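Local structure of congerin-2 (Conger myriaster, 1IS3) at residues G52-N56 and V57-N61. The protein binds beta-galactosides such as lactose as a homodimeric galectin of the conger eel, although its physiological function is not yet known. Numbering follows the deposited sequence.
With GAL (beta-D-galactopyranose), chain B.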
loop_
_atom_site.group_PDB
_atom_site.type_symbol
_atom_site.label_atom_id
_atom_site.label_comp_id
_atom_site.label_asym_id
_atom_site.label_seq_id
_atom_site.Cartn_x
_atom_site.Cartn_y
_atom_site.Cartn_z
ATOM N N GLY A 52 20.778 19.233 -10.734
ATOM C CA GLY A 52 21.390 19.817 -11.928
ATOM C C GLY A 52 21.036 21.292 -11.966
ATOM O O GLY A 52 21.177 21.970 -10.945
ATOM N N ALA A 53 20.510 21.777 -13.084
ATOM C CA ALA A 53 20.063 23.153 -13.178
ATOM C C ALA A 53 18.641 23.327 -12.693
ATOM O O ALA A 53 18.139 24.443 -12.736
ATOM C CB ALA A 53 20.061 23.664 -14.604
ATOM N N ASP A 54 17.929 22.270 -12.296
ATOM C CA ASP A 54 16.546 22.364 -11.849
ATOM C C ASP A 54 16.408 22.674 -10.373
ATOM O O ASP A 54 16.958 21.957 -9.521
ATOM C CB ASP A 54 15.841 21.055 -12.146
ATOM C CG ASP A 54 15.558 20.876 -13.626
ATOM O OD1 ASP A 54 15.228 21.870 -14.270
ATOM O OD2 ASP A 54 15.633 19.770 -14.136
ATOM N N GLN A 55 15.677 23.746 -10.063
ATOM C CA GLN A 55 15.446 24.151 -8.675
ATOM C C GLN A 55 13.987 24.547 -8.588
ATOM O O GLN A 55 13.496 25.388 -9.352
ATOM C CB GLN A 55 16.333 25.347 -8.272
ATOM C CG GLN A 55 17.857 25.071 -8.172
ATOM C CD GLN A 55 18.643 26.382 -8.167
ATOM O OE1 GLN A 55 18.238 27.335 -7.475
ATOM N NE2 GLN A 55 19.734 26.538 -8.928
ATOM N N ASN A 56 13.279 23.846 -7.689
ATOM C CA ASN A 56 11.864 24.030 -7.393
ATOM C C ASN A 56 10.983 23.905 -8.647
ATOM O O ASN A 56 10.204 24.775 -9.080
ATOM C CB ASN A 56 11.635 25.409 -6.677
ATOM C CG ASN A 56 12.545 25.551 -5.462
ATOM O OD1 ASN A 56 12.701 24.647 -4.634
ATOM N ND2 ASN A 56 13.320 26.633 -5.382
ATOM N N VAL A 57 11.086 22.717 -9.255
ATOM C CA VAL A 57 10.301 22.410 -10.454
ATOM C C VAL A 57 9.785 20.974 -10.344
ATOM O O VAL A 57 10.403 20.121 -9.674
ATOM C CB VAL A 57 11.236 22.651 -11.723
ATOM C CG1 VAL A 57 12.435 21.775 -11.677
ATOM C CG2 VAL A 57 10.486 22.344 -13.011
ATOM N N LEU A 58 8.612 20.755 -10.944
ATOM C CA LEU A 58 8.090 19.414 -11.092
ATOM C C LEU A 58 8.444 18.931 -12.489
ATOM O O LEU A 58 8.320 19.696 -13.446
ATOM C CB LEU A 58 6.554 19.331 -10.948
ATOM C CG LEU A 58 5.924 19.494 -9.554
ATOM C CD1 LEU A 58 4.389 19.381 -9.708
ATOM C CD2 LEU A 58 6.439 18.454 -8.583
ATOM N N VAL A 59 8.898 17.693 -12.632
ATOM C CA VAL A 59 9.183 17.132 -13.942
ATOM C C VAL A 59 8.374 15.832 -14.045
ATOM O O VAL A 59 8.463 14.959 -13.154
ATOM C CB VAL A 59 10.704 16.853 -14.073
ATOM C CG1 VAL A 59 11.027 16.160 -15.409
ATOM C CG2 VAL A 59 11.462 18.191 -14.012
ATOM N N LEU A 60 7.575 15.689 -15.105
ATOM C CA LEU A 60 6.755 14.505 -15.327
ATOM C C LEU A 60 7.201 13.750 -16.583
ATOM O O LEU A 60 7.557 14.372 -17.603
ATOM C CB LEU A 60 5.289 14.907 -15.469
ATOM C CG LEU A 60 4.736 15.468 -14.156
ATOM C CD1 LEU A 60 4.862 16.986 -14.169
ATOM C CD2 LEU A 60 3.310 15.019 -13.982
ATOM N N ASN A 61 7.221 12.422 -16.521
ATOM C CA ASN A 61 7.635 11.627 -17.666
ATOM C C ASN A 61 7.208 10.167 -17.535
ATOM O O ASN A 61 6.634 9.784 -16.506
ATOM C CB ASN A 61 9.165 11.721 -17.819
ATOM C CG ASN A 61 9.696 11.554 -19.255
ATOM O OD1 ASN A 61 9.001 11.110 -20.158
ATOM N ND2 ASN A 61 10.951 11.858 -19.516
HETATM C C1 GAL B . 16.203 12.534 -15.686
HETATM C C2 GAL B . 16.444 11.843 -14.350
HETATM C C3 GAL B . 15.498 10.664 -14.174
HETATM C C4 GAL B . 14.049 11.114 -14.385
HETATM C C5 GAL B . 13.934 11.794 -15.743
HETATM C C6 GAL B . 12.545 12.304 -16.018
HETATM O O2 GAL B . 17.781 11.385 -14.293
HETATM O O3 GAL B . 15.654 10.122 -12.872
HETATM O O4 GAL B . 13.646 12.012 -13.357
HETATM O O5 GAL B . 14.828 12.921 -15.812
HETATM O O6 GAL B . 12.463 12.858 -17.319
#
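The aliphatic part of an aspartate whose carboxylate is taken up by two arginines packs on a valine three residues further on: CB of Asp54 lies 3.5 Å from CG1 of Val57. The turn between them is made at Asn56, whose backbone has positive phi (56°); Asn56 and Val57 together face Arg48 on strand 40-48, forming a G1 beta bulge. Val57 sets CG1 between its own N and carbonyl carbon (chi1 60°), and this methyl lies over one face of the carboxylate, 3.8 Å from CG of Asp54. OD2 forms a salt bridge with Arg48 and OD1 one with Arg74, a pairing likely to keep the carboxylate ionised and its rotation fixed. Both arginines line the glycan pocket, so the loop probably helps to position them around the sugar. Further along, Val59 brings CG1 to 4.1 Å from O6 of galactose, and Asn61 grips the same hydroxyl: its ND2 donates to O6 over 2.8 Å, nearly straight at 173°. The amide is itself steadied, ND2 also bonding to Gln70 O and OD1 accepting from Arg112. Val57, Val59 and Asn61 thus share the sugar-binding side of strand 57-64, while Leu58 and Leu60 point into the galectin beta-sandwich, Leu60 against strand 106-110 of the second sheet; strand 57-64 runs antiparallel between strands 40-48 and 68-75.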